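Local structure of thiamine pyrophosphokinase (Candida albicans, 2G9Z) at residues D128-P132 with D133-Y137; Y153-F156 with T157-I160; H161-Q164 with L165-L169; S223-Q226 with L227-N231. The protein transfers a pyrophosphate group from ATP to thiamine in a magnesium-dependent reaction, making the coenzyme thiamine pyrophosphate. All blocks are in the same frame, centred on the assembly; numbering follows the deposited sequence.

Contact 1: residues D128-P132 with D133-Y137; sequences DSISP and DVKTY. With MG (magnesium ion), chain C; MG (magnesium ion), chain D; VNP (3-[(4-amino-2-methylpyrimidin-5-yl)methyl]-5-(2-{[hydroxy(phosphonoamino)phosphoryl]oxy}ethyl)-4-methyl-1,3-thiazol-3-I um), chain H.
Ile130 lays its CD1 methyl against the root of Lys135, 3.7 Å from Lys135 CA, where helix 132-139 starts behind the metal-binding loop. The isoleucine chain is stretched out, its CG1 anti to the backbone N (chi1 -171°), and it meets the lysine chain at about a right angle; Ile130 CG1 also comes to 4.3 Å from Val134 CG1. Ser131 is the N-cap. Its OG accepts from Val134 N at 3.2 Å, though the exact place of Ser131 OG is doubtful. The carbonyl makes a firmer bond, Lys135 N to Ser131 O at 2.8 Å and almost straight. Pro132 O then takes Thr136 N at 2.8 Å, while Thr136 OG1 is near both Pro132 O and Asp133 O. Lys135 is extended as far as CD, then bent at chi3 (53°), which brings its CE to 3.8 Å from Pro132 CA. Ile130 and Val134 pack on Ala94 and Asn95 of helix 93-100, and Asp91, itself a metal ligand, accepts from Ile130 N. At the other end of the loop the Asp128 carboxylate is divided between two magnesium ions: OD1 binds one at 2.3 Å and OD2 the other at 2.1 Å. Asp91, Asp126 and Asp155 also bind the first ion. Both ions share O1B of the bound thiamine imidodiphosphate, so Asp128 and that oxygen bridge the same metal pair, an arrangement consistent with a fixed spacing of the two ions at the phosphate chain.

Contact 2: residues Y153-F156 with T157-I160; sequences YNDF and TKSI. With MG (magnesium ion), chain C; VNP (3-[(4-amino-2-methylpyrimidin-5-yl)methyl]-5-(2-{[hydroxy(phosphonoamino)phosphoryl]oxy}ethyl)-4-methyl-1,3-thiazol-3-I um), chain H.
Asn154 meets Thr157 as the N-cap of helix 155-170, whose first turn faces the phosphates of the ligand. The asparagine chain turns back (chi1 64°), and its OD1 is gripped twice: Thr157 N donates straight to it at 2.7 Å, and Thr157 OG1 reaches the same OD1 at 3.2 Å from above the carbonyl plane. The buried side of the turn is closely packed. Phe156, its ring anti to the backbone N (chi1 176°), lies side by side with Ile160; Ile160 CG1 sits over one face of the ring, 3.7 Å from Phe156 CE2, in a CH-pi contact. Asp155 O is also doubly held, by Ser159 N and by Ser159 OG at 2.9 Å, which approach from opposite faces of the carbonyl plane. These side chains pack on strands 64-68 and 86-90 and on Gln226 and Met230 of helix 217-233. Lys158 is buried as well, its chain extended beyond CG, with CE 3.1 Å from Tyr153 O and NZ hydrogen-bonded to Gln148 O and Ser150 O. The partly exposed side is looser: Thr157 CG2 is 4.0 Å from Tyr153 CD1, in an oblique approach to the ring. At the helix tip, Asp155 N donates to O2B of the ligand at 2.7 Å, while Asp155 OD2 binds a magnesium ion at 2.2 Å.

Contact 3: residues H161-Q164 with L165-L169; sequences HCIQ and LHYQL
The later part of helix 155-170, which widens into a pi-type turn at 166-169, sets Tyr167 beside Ile163 one turn earlier. Ile163 O lies at the edge of the phenol ring, near its plane, 3.3 Å from Tyr167 CD2, and Ile163 CG2 is 4.3 Å from Tyr167 CE2. Tyr167 N donates to the same carbonyl, but weakly, at 3.3 Å, just ahead of the wider turn. Earlier bonds are tighter: Leu165 N to His161 O and His166 N to Cys162 O. At the wider turn Leu165 O accepts from both Gln168 N and Leu169 N. Gln168 bends at chi2 (-57°); its OE1 accepts from Val200 N, and its NE2 donates to a water, at 2.8 Å, that in turn donates to Gln164 O at 2.6 Å. A single water thus joins side chain and carbonyl across the turn. The His166 ring carbon CG stands anti to the backbone N (chi1 165°), which puts CD2 over the centre of the neighbouring Tyr167 ring, while ND1 bonds to Tyr122 OH. Tyr167 OH is held by Glu85. The helix lies between two layers: His161, Gln164, Leu165 and Gln168 meet Trp190 of helix 185-195, while Ile163 and Tyr167 pack on strands 64-68 and 86-90.

Contact 4: residues S223-Q226 with L227-N231; sequences SINQ and LYIMN
Ile224 and Tyr228 lie side by side along helix 217-233, with Ile224 CG2 3.6 Å from Tyr228 CE2. On the isoleucine's other branch, Ile224 CD1 is 4.4 Å from Leu227 CD2. On the next face Asn225, its amide carbon anti to the backbone N (chi1 -176°), crosses the Ile229 chain at a slant, so that Ile229 CD1 rests 3.7 Å from Asn225 ND2. Gln226 lies alongside the same isoleucine, its NE2 4.0 Å from Ile229 CD1. Met230 curls at chi3 (-71°), which carries its CE methyl to 4.1 Å from Gln226 CB. Regular backbone bonds from Leu227 N to Ser223 O through Met230 N to Gln226 O, the last at 2.7 Å, hold the turns. This helix is the crossover of a beta-alpha-beta unit between the parallel strands 205-210 and 237-242, and Leu227 and Met230 pack on Val239 of the second strand. Met230 and Gln226 also face helix 155-170. The Tyr228 ring ends in a hydroxyl bonded to Leu283 N. Asn225 looks to the dimer interface: its OD1 accepts from Leu308 N and its ND2 donates to Gly309 O, both of the second subunit, whose Phe217 packs on Ile224.

How the contacts relate
Contacts 1 and 2 hold the metal and ligand contacts: each begins in a loop leading into a helix capped by a polar side chain, and both reach the same magnesium ion and ligand. Their settings differ, since contact 1 lies near the surface, its centre about 25 Å from the chain centre, whereas contact 2 is buried. Contact 3 continues helix 155-170 from contact 2 and swaps metal and phosphate ligation for a water bridge, ring packing and hydrogen bonds to neighbouring residues. Contact 4, the most central, its centre about 9 Å from the chain centre, touches contact 2 where Phe156 CE2 is 3.5 Å from Gln226 CB, and among the four it alone meets the second subunit.

Contact 1: residues D128-P132 with D133-Y137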
loop_
_atom_site.group_PDB
_atom_site.type_symbol
_atom_site.label_atom_id
_atom_site.label_comp_id
_atom_site.label_asym_id
_atom_site.label_seq_id
_atom_site.Cartn_x
_atom_site.Cartn_y
_atom_site.Cartn_z
ATOM N N ASP A 128 -17.922 -5.398 13.421
ATOM C CA ASP A 128 -18.389 -6.400 12.475
ATOM C C ASP A 128 -17.292 -7.417 12.170
ATOM O O ASP A 128 -17.472 -8.300 11.333
ATOM C CB ASP A 128 -18.880 -5.747 11.182
ATOM C CG ASP A 128 -17.873 -4.789 10.587
ATOM O OD1 ASP A 128 -16.731 -4.707 11.081
ATOM O OD2 ASP A 128 -18.239 -4.120 9.607
ATOM N N SER A 129 -16.158 -7.296 12.856
ATOM C CA SER A 129 -15.059 -8.229 12.656
ATOM C C SER A 129 -14.655 -8.898 13.967
ATOM O O SER A 129 -14.307 -10.075 13.980
ATOM C CB SER A 129 -13.849 -7.522 12.024
ATOM O OG SER A 129 -13.280 -6.574 12.910
ATOM N N ILE A 130 -14.711 -8.158 15.074
ATOM C CA ILE A 130 -14.343 -8.732 16.367
ATOM C C ILE A 130 -15.239 -9.947 16.639
ATOM O O ILE A 130 -16.437 -9.911 16.372
ATOM C CB ILE A 130 -14.500 -7.693 17.513
ATOM C CG1 ILE A 130 -13.898 -8.241 18.807
ATOM C CG2 ILE A 130 -15.969 -7.361 17.728
ATOM C CD1 ILE A 130 -13.903 -7.246 19.952
ATOM N N SER A 131 -14.660 -11.026 17.151
ATOM C CA SER A 131 -15.440 -12.225 17.430
ATOM C C SER A 131 -16.133 -12.117 18.783
ATOM O O SER A 131 -15.572 -11.579 19.737
ATOM C CB SER A 131 -14.545 -13.469 17.412
ATOM O OG SER A 131 -13.688 -13.497 18.537
ATOM N N PRO A 132 -17.372 -12.632 18.880
ATOM C CA PRO A 132 -18.149 -12.594 20.124
ATOM C C PRO A 132 -17.309 -13.032 21.318
ATOM O O PRO A 132 -17.290 -12.370 22.355
ATOM C CB PRO A 132 -19.293 -13.560 19.838
ATOM C CG PRO A 132 -19.523 -13.363 18.376
ATOM C CD PRO A 132 -18.108 -13.358 17.830
ATOM N N ASP A 133 -16.618 -14.156 21.153
ATOM C CA ASP A 133 -15.761 -14.712 22.192
ATOM C C ASP A 133 -14.680 -13.744 22.655
ATOM O O ASP A 133 -14.495 -13.530 23.854
ATOM C CB ASP A 133 -15.107 -16.000 21.691
ATOM C CG ASP A 133 -15.950 -17.223 21.969
ATOM O OD1 ASP A 133 -17.182 -17.160 21.760
ATOM O OD2 ASP A 133 -15.378 -18.251 22.392
ATOM N N VAL A 134 -13.953 -13.171 21.702
ATOM C CA VAL A 134 -12.894 -12.227 22.031
ATOM C C VAL A 134 -13.523 -11.025 22.715
ATOM O O VAL A 134 -13.052 -10.569 23.755
ATOM C CB VAL A 134 -12.147 -11.768 20.756
ATOM C CG1 VAL A 134 -11.192 -10.627 21.081
ATOM C CG2 VAL A 134 -11.385 -12.944 20.165
ATOM N N LYS A 135 -14.602 -10.531 22.121
ATOM C CA LYS A 135 -15.317 -9.381 22.646
ATOM C C LYS A 135 -15.674 -9.612 24.112
ATOM O O LYS A 135 -15.318 -8.819 24.981
ATOM C CB LYS A 135 -16.577 -9.145 21.813
ATOM C CG LYS A 135 -17.456 -7.999 22.279
ATOM C CD LYS A 135 -18.622 -7.797 21.315
ATOM C CE LYS A 135 -19.388 -9.104 21.088
ATOM N NZ LYS A 135 -20.458 -8.973 20.061
ATOM N N THR A 136 -16.364 -10.713 24.386
ATOM C CA THR A 136 -16.750 -11.025 25.753
ATOM C C THR A 136 -15.518 -11.191 26.642
ATOM O O THR A 136 -15.513 -10.748 27.788
ATOM C CB THR A 136 -17.619 -12.305 25.806
ATOM O OG1 THR A 136 -16.926 -13.388 25.176
ATOM C CG2 THR A 136 -18.938 -12.075 25.084
ATOM N N TYR A 137 -14.467 -11.806 26.108
ATOM C CA TYR A 137 -13.247 -12.007 26.880
ATOM C C TYR A 137 -12.686 -10.698 27.424
ATOM O O TYR A 137 -12.491 -10.553 28.631
ATOM C CB TYR A 137 -12.167 -12.686 26.038
ATOM C CG TYR A 137 -10.873 -12.855 26.798
ATOM C CD1 TYR A 137 -10.695 -13.919 27.682
ATOM C CD2 TYR A 137 -9.852 -11.915 26.688
ATOM C CE1 TYR A 137 -9.532 -14.039 28.441
ATOM C CE2 TYR A 137 -8.687 -12.023 27.441
ATOM C CZ TYR A 137 -8.534 -13.087 28.316
ATOM O OH TYR A 137 -7.391 -13.186 29.077
HETATM MG MG MG C . -15.219 -3.083 11.790
HETATM MG MG MG D . -17.253 -2.273 9.124
HETATM O O2G VNP H . -16.409 -2.525 7.237
HETATM P PG VNP H . -14.845 -2.765 6.955
HETATM O O3G VNP H . -14.582 -2.879 5.502
HETATM O O1G VNP H . -14.454 -4.115 7.741
HETATM N N3B VNP H . -14.010 -1.549 7.636
HETATM P PB VNP H . -14.712 -0.930 8.961
HETATM O O2B VNP H . -13.790 0.051 9.575
HETATM O O1B VNP H . -15.169 -2.056 9.805
HETATM O O1 VNP H . -16.013 -0.162 8.400
HETATM C C7 VNP H . -15.966 0.931 7.476
HETATM C C12 VNP H . -17.211 1.778 7.751
HETATM C C11 VNP H . -17.458 2.968 6.820
HETATM C C10 VNP H . -18.086 2.655 5.461
HETATM C CM4 VNP H . -19.049 1.485 5.243
HETATM S S1 VNP H . -16.018 3.958 6.294
HETATM C C9 VNP H . -16.746 4.357 4.755
HETATM N N5 VNP H . -17.707 3.475 4.475
HETATM C C7A VNP H . -18.273 3.326 3.124
HETATM C C5A VNP H . -18.217 4.609 2.290
HETATM C C6A VNP H . -17.429 4.566 1.147
HETATM N N1A VNP H . -17.404 5.581 0.301
HETATM C C2A VNP H . -18.134 6.681 0.524
HETATM C CM2 VNP H . -18.109 7.825 -0.492
HETATM N N3A VNP H . -18.901 6.773 1.620
HETATM C C4A VNP H . -18.958 5.768 2.506
HETATM N N4A VNP H . -19.719 5.902 3.587
HETATM O O HOH W 1 -13.584 -4.304 10.594
#

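Contact 2: residues Y153-F156 with T157-I160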
loop_
_atom_site.group_PDB
_atom_site.type_symbol
_atom_site.label_atom_id
_atom_site.label_comp_id
_atom_site.label_asym_id
_atom_site.label_seq_id
_atom_site.Cartn_x
_atom_site.Cartn_y
_atom_site.Cartn_z
ATOM N N TYR A 153 -17.233 6.589 8.776
ATOM C CA TYR A 153 -15.895 6.605 9.373
ATOM C C TYR A 153 -15.498 5.141 9.588
ATOM O O TYR A 153 -16.347 4.327 9.947
ATOM C CB TYR A 153 -15.922 7.299 10.735
ATOM C CG TYR A 153 -16.372 8.742 10.722
ATOM C CD1 TYR A 153 -15.466 9.774 10.478
ATOM C CD2 TYR A 153 -17.700 9.079 10.993
ATOM C CE1 TYR A 153 -15.868 11.111 10.512
ATOM C CE2 TYR A 153 -18.115 10.412 11.026
ATOM C CZ TYR A 153 -17.191 11.421 10.789
ATOM O OH TYR A 153 -17.588 12.737 10.850
ATOM N N ASN A 154 -14.231 4.793 9.375
ATOM C CA ASN A 154 -13.810 3.409 9.595
ATOM C C ASN A 154 -13.290 3.210 11.021
ATOM O O ASN A 154 -13.148 4.169 11.783
ATOM C CB ASN A 154 -12.735 2.981 8.581
ATOM C CG ASN A 154 -11.442 3.769 8.714
ATOM O OD1 ASN A 154 -11.191 4.421 9.728
ATOM N ND2 ASN A 154 -10.608 3.699 7.684
ATOM N N ASP A 155 -12.995 1.966 11.378
ATOM C CA ASP A 155 -12.515 1.668 12.716
ATOM C C ASP A 155 -11.231 2.388 13.069
ATOM O O ASP A 155 -10.998 2.720 14.230
ATOM C CB ASP A 155 -12.327 0.165 12.883
ATOM C CG ASP A 155 -13.613 -0.593 12.691
ATOM O OD1 ASP A 155 -14.686 -0.034 13.006
ATOM O OD2 ASP A 155 -13.551 -1.746 12.233
ATOM N N PHE A 156 -10.390 2.614 12.066
ATOM C CA PHE A 156 -9.132 3.307 12.288
ATOM C C PHE A 156 -9.393 4.711 12.811
ATOM O O PHE A 156 -8.866 5.110 13.852
ATOM C CB PHE A 156 -8.334 3.409 10.986
ATOM C CG PHE A 156 -7.060 4.191 11.126
ATOM C CD1 PHE A 156 -5.911 3.591 11.631
ATOM C CD2 PHE A 156 -7.021 5.542 10.800
ATOM C CE1 PHE A 156 -4.738 4.328 11.813
ATOM C CE2 PHE A 156 -5.851 6.288 10.981
ATOM C CZ PHE A 156 -4.710 5.675 11.488
ATOM N N THR A 157 -10.195 5.462 12.066
ATOM C CA THR A 157 -10.525 6.832 12.430
ATOM C C THR A 157 -11.254 6.909 13.767
ATOM O O THR A 157 -10.945 7.761 14.600
ATOM C CB THR A 157 -11.375 7.493 11.328
ATOM O OG1 THR A 157 -10.625 7.512 10.106
ATOM C CG2 THR A 157 -11.729 8.923 11.709
ATOM N N LYS A 158 -12.220 6.020 13.976
ATOM C CA LYS A 158 -12.954 6.006 15.236
ATOM C C LYS A 158 -11.988 5.781 16.391
ATOM O O LYS A 158 -12.147 6.369 17.460
ATOM C CB LYS A 158 -14.028 4.914 15.218
ATOM C CG LYS A 158 -15.157 5.209 14.234
ATOM C CD LYS A 158 -16.002 3.979 13.950
ATOM C CE LYS A 158 -17.092 4.299 12.938
ATOM N NZ LYS A 158 -17.922 3.122 12.578
ATOM N N SER A 159 -10.977 4.940 16.171
ATOM C CA SER A 159 -9.982 4.661 17.206
ATOM C C SER A 159 -9.106 5.880 17.483
ATOM O O SER A 159 -8.790 6.176 18.639
ATOM C CB SER A 159 -9.091 3.473 16.801
ATOM O OG SER A 159 -9.826 2.263 16.802
ATOM N N ILE A 160 -8.694 6.570 16.422
ATOM C CA ILE A 160 -7.869 7.761 16.578
ATOM C C ILE A 160 -8.640 8.797 17.396
ATOM O O ILE A 160 -8.095 9.419 18.306
ATOM C CB ILE A 160 -7.491 8.375 15.204
ATOM C CG1 ILE A 160 -6.509 7.456 14.471
ATOM C CG2 ILE A 160 -6.885 9.766 15.400
ATOM C CD1 ILE A 160 -5.165 7.286 15.176
HETATM MG MG MG C . -15.219 -3.083 11.790
HETATM O O2G VNP H . -16.409 -2.525 7.237
HETATM P PG VNP H . -14.845 -2.765 6.955
HETATM O O3G VNP H . -14.582 -2.879 5.502
HETATM O O1G VNP H . -14.454 -4.115 7.741
HETATM N N3B VNP H . -14.010 -1.549 7.636
HETATM P PB VNP H . -14.712 -0.930 8.961
HETATM O O2B VNP H . -13.790 0.051 9.575
HETATM O O1B VNP H . -15.169 -2.056 9.805
HETATM O O1 VNP H . -16.013 -0.162 8.400
HETATM C C7 VNP H . -15.966 0.931 7.476
HETATM C C12 VNP H . -17.211 1.778 7.751
HETATM C C11 VNP H . -17.458 2.968 6.820
HETATM C C10 VNP H . -18.086 2.655 5.461
HETATM C CM4 VNP H . -19.049 1.485 5.243
HETATM S S1 VNP H . -16.018 3.958 6.294
HETATM C C9 VNP H . -16.746 4.357 4.755
HETATM N N5 VNP H . -17.707 3.475 4.475
HETATM C C7A VNP H . -18.273 3.326 3.124
HETATM C C5A VNP H . -18.217 4.609 2.290
HETATM C C6A VNP H . -17.429 4.566 1.147
HETATM N N1A VNP H . -17.404 5.581 0.301
HETATM C C2A VNP H . -18.134 6.681 0.524
HETATM C CM2 VNP H . -18.109 7.825 -0.492
HETATM N N3A VNP H . -18.901 6.773 1.620
HETATM C C4A VNP H . -18.958 5.768 2.506
HETATM N N4A VNP H . -19.719 5.902 3.587
HETATM O O HOH W 1 -13.584 -4.304 10.594
#

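Contact 3: residues H161-Q164 with L165-L169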
loop_
_atom_site.group_PDB
_atom_site.type_symbol
_atom_site.label_atom_id
_atom_site.label_comp_id
_atom_site.label_asym_id
_atom_site.label_seq_id
_atom_site.Cartn_x
_atom_site.Cartn_y
_atom_site.Cartn_z
ATOM N N HIS A 161 -9.912 8.978 17.066
ATOM C CA HIS A 161 -10.755 9.926 17.786
ATOM C C HIS A 161 -10.831 9.540 19.257
ATOM O O HIS A 161 -10.795 10.399 20.141
ATOM C CB HIS A 161 -12.155 9.949 17.176
ATOM C CG HIS A 161 -12.273 10.841 15.981
ATOM N ND1 HIS A 161 -13.260 10.689 15.032
ATOM C CD2 HIS A 161 -11.533 11.906 15.590
ATOM C CE1 HIS A 161 -13.122 11.620 14.106
ATOM N NE2 HIS A 161 -12.082 12.371 14.420
ATOM N N CYS A 162 -10.943 8.243 19.514
ATOM C CA CYS A 162 -10.999 7.750 20.881
ATOM C C CYS A 162 -9.692 8.101 21.592
ATOM O O CYS A 162 -9.695 8.494 22.759
ATOM C CB CYS A 162 -11.205 6.234 20.888
ATOM S SG CYS A 162 -10.926 5.454 22.489
ATOM N N ILE A 163 -8.579 7.954 20.881
ATOM C CA ILE A 163 -7.265 8.256 21.442
ATOM C C ILE A 163 -7.143 9.743 21.756
ATOM O O ILE A 163 -6.668 10.130 22.827
ATOM C CB ILE A 163 -6.138 7.846 20.458
ATOM C CG1 ILE A 163 -6.023 6.320 20.424
ATOM C CG2 ILE A 163 -4.809 8.495 20.868
ATOM C CD1 ILE A 163 -5.175 5.774 19.293
ATOM N N GLN A 164 -7.568 10.575 20.813
ATOM C CA GLN A 164 -7.508 12.015 20.998
ATOM C C GLN A 164 -8.420 12.446 22.138
ATOM O O GLN A 164 -8.041 13.278 22.967
ATOM C CB GLN A 164 -7.905 12.727 19.707
ATOM C CG GLN A 164 -6.840 12.647 18.626
ATOM C CD GLN A 164 -7.224 13.401 17.377
ATOM O OE1 GLN A 164 -8.132 12.998 16.649
ATOM N NE2 GLN A 164 -6.543 14.512 17.126
ATOM N N LEU A 165 -9.617 11.869 22.182
ATOM C CA LEU A 165 -10.573 12.192 23.230
ATOM C C LEU A 165 -10.085 11.712 24.592
ATOM O O LEU A 165 -10.306 12.378 25.603
ATOM C CB LEU A 165 -11.940 11.582 22.904
ATOM C CG LEU A 165 -12.674 12.302 21.768
ATOM C CD1 LEU A 165 -13.936 11.549 21.393
ATOM C CD2 LEU A 165 -13.013 13.724 22.212
ATOM N N HIS A 166 -9.418 10.562 24.622
ATOM C CA HIS A 166 -8.897 10.025 25.877
ATOM C C HIS A 166 -7.969 11.014 26.577
ATOM O O HIS A 166 -8.103 11.256 27.771
ATOM C CB HIS A 166 -8.119 8.731 25.636
ATOM C CG HIS A 166 -7.268 8.320 26.799
ATOM N ND1 HIS A 166 -7.753 7.584 27.857
ATOM C CD2 HIS A 166 -5.968 8.580 27.087
ATOM C CE1 HIS A 166 -6.791 7.406 28.746
ATOM N NE2 HIS A 166 -5.698 8.001 28.302
ATOM N N TYR A 167 -7.020 11.569 25.831
ATOM C CA TYR A 167 -6.062 12.515 26.395
ATOM C C TYR A 167 -6.679 13.863 26.735
ATOM O O TYR A 167 -6.023 14.732 27.310
ATOM C CB TYR A 167 -4.877 12.686 25.444
ATOM C CG TYR A 167 -3.917 11.521 25.517
ATOM C CD1 TYR A 167 -3.072 11.365 26.616
ATOM C CD2 TYR A 167 -3.901 10.537 24.529
ATOM C CE1 TYR A 167 -2.238 10.258 26.735
ATOM C CE2 TYR A 167 -3.068 9.418 24.638
ATOM C CZ TYR A 167 -2.243 9.286 25.748
ATOM O OH TYR A 167 -1.441 8.178 25.893
ATOM N N GLN A 168 -7.947 14.031 26.391
ATOM C CA GLN A 168 -8.633 15.275 26.694
ATOM C C GLN A 168 -9.578 15.107 27.877
ATOM O O GLN A 168 -9.616 15.945 28.778
ATOM C CB GLN A 168 -9.437 15.760 25.486
ATOM C CG GLN A 168 -8.604 16.217 24.304
ATOM C CD GLN A 168 -7.631 17.319 24.670
ATOM O OE1 GLN A 168 -8.009 18.318 25.287
ATOM N NE2 GLN A 168 -6.371 17.147 24.285
ATOM N N LEU A 169 -10.316 14.002 27.876
ATOM C CA LEU A 169 -11.317 13.743 28.906
ATOM C C LEU A 169 -11.060 12.659 29.952
ATOM O O LEU A 169 -11.545 12.765 31.078
ATOM C CB LEU A 169 -12.656 13.446 28.225
ATOM C CG LEU A 169 -13.467 14.594 27.614
ATOM C CD1 LEU A 169 -12.563 15.638 26.992
ATOM C CD2 LEU A 169 -14.424 14.020 26.582
HETATM O O HOH W 2 -6.066 14.892 22.610
#

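Contact 4: residues S223-Q226 with L227-N231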
loop_
_atom_site.group_PDB
_atom_site.type_symbol
_atom_site.label_atom_id
_atom_site.label_comp_id
_atom_site.label_asym_id
_atom_site.label_seq_id
_atom_site.Cartn_x
_atom_site.Cartn_y
_atom_site.Cartn_z
ATOM N N SER A 223 -5.371 4.698 5.501
ATOM C CA SER A 223 -4.453 4.933 6.616
ATOM C C SER A 223 -3.443 6.016 6.258
ATOM O O SER A 223 -3.156 6.905 7.056
ATOM C CB SER A 223 -3.718 3.643 6.989
ATOM O OG SER A 223 -4.619 2.669 7.488
ATOM N N ILE A 224 -2.905 5.943 5.050
ATOM C CA ILE A 224 -1.938 6.932 4.597
ATOM C C ILE A 224 -2.654 8.280 4.506
ATOM O O ILE A 224 -2.123 9.302 4.931
ATOM C CB ILE A 224 -1.348 6.541 3.216
ATOM C CG1 ILE A 224 -0.509 5.262 3.358
ATOM C CG2 ILE A 224 -0.506 7.691 2.646
ATOM C CD1 ILE A 224 0.658 5.369 4.341
ATOM N N ASN A 225 -3.870 8.275 3.970
ATOM C CA ASN A 225 -4.632 9.509 3.852
ATOM C C ASN A 225 -4.747 10.169 5.228
ATOM O O ASN A 225 -4.495 11.364 5.378
ATOM C CB ASN A 225 -6.021 9.220 3.273
ATOM C CG ASN A 225 -6.830 10.483 3.039
ATOM O OD1 ASN A 225 -6.296 11.506 2.619
ATOM N ND2 ASN A 225 -8.133 10.410 3.298
ATOM N N GLN A 226 -5.116 9.377 6.232
ATOM C CA GLN A 226 -5.252 9.880 7.590
ATOM C C GLN A 226 -3.916 10.373 8.154
ATOM O O GLN A 226 -3.878 11.336 8.917
ATOM C CB GLN A 226 -5.840 8.794 8.497
ATOM C CG GLN A 226 -7.259 8.397 8.100
ATOM C CD GLN A 226 -8.167 9.607 7.927
ATOM O OE1 GLN A 226 -8.248 10.462 8.805
ATOM N NE2 GLN A 226 -8.851 9.682 6.791
ATOM N N LEU A 227 -2.828 9.704 7.784
ATOM C CA LEU A 227 -1.500 10.102 8.241
ATOM C C LEU A 227 -1.251 11.558 7.844
ATOM O O LEU A 227 -0.846 12.377 8.675
ATOM C CB LEU A 227 -0.432 9.197 7.613
ATOM C CG LEU A 227 1.037 9.547 7.890
ATOM C CD1 LEU A 227 1.337 9.428 9.385
ATOM C CD2 LEU A 227 1.937 8.612 7.084
ATOM N N TYR A 228 -1.507 11.871 6.575
ATOM C CA TYR A 228 -1.320 13.222 6.047
ATOM C C TYR A 228 -2.284 14.225 6.683
ATOM O O TYR A 228 -1.899 15.352 7.002
ATOM C CB TYR A 228 -1.537 13.237 4.532
ATOM C CG TYR A 228 -0.364 12.765 3.698
ATOM C CD1 TYR A 228 0.760 13.575 3.512
ATOM C CD2 TYR A 228 -0.404 11.537 3.043
ATOM C CE1 TYR A 228 1.811 13.172 2.682
ATOM C CE2 TYR A 228 0.640 11.122 2.215
ATOM C CZ TYR A 228 1.739 11.948 2.037
ATOM O OH TYR A 228 2.744 11.559 1.190
ATOM N N ILE A 229 -3.539 13.818 6.836
ATOM C CA ILE A 229 -4.559 14.680 7.425
ATOM C C ILE A 229 -4.245 14.977 8.884
ATOM O O ILE A 229 -4.335 16.124 9.324
ATOM C CB ILE A 229 -5.973 14.035 7.320
ATOM C CG1 ILE A 229 -6.446 14.054 5.861
ATOM C CG2 ILE A 229 -6.965 14.778 8.212
ATOM C CD1 ILE A 229 -7.770 13.326 5.623
ATOM N N MET A 230 -3.866 13.949 9.635
ATOM C CA MET A 230 -3.566 14.139 11.041
ATOM C C MET A 230 -2.398 15.076 11.287
ATOM O O MET A 230 -2.398 15.817 12.271
ATOM C CB MET A 230 -3.301 12.793 11.720
ATOM C CG MET A 230 -4.519 11.881 11.729
ATOM S SD MET A 230 -4.207 10.358 12.614
ATOM C CE MET A 230 -3.085 9.537 11.490
ATOM N N ASN A 231 -1.401 15.050 10.407
ATOM C CA ASN A 231 -0.248 15.921 10.592
ATOM C C ASN A 231 -0.629 17.350 10.274
ATOM O O ASN A 231 -0.108 18.289 10.868
ATOM C CB ASN A 231 0.926 15.517 9.701
ATOM C CG ASN A 231 2.176 16.324 10.007
ATOM O OD1 ASN A 231 2.694 16.272 11.119
ATOM N ND2 ASN A 231 2.653 17.086 9.029
#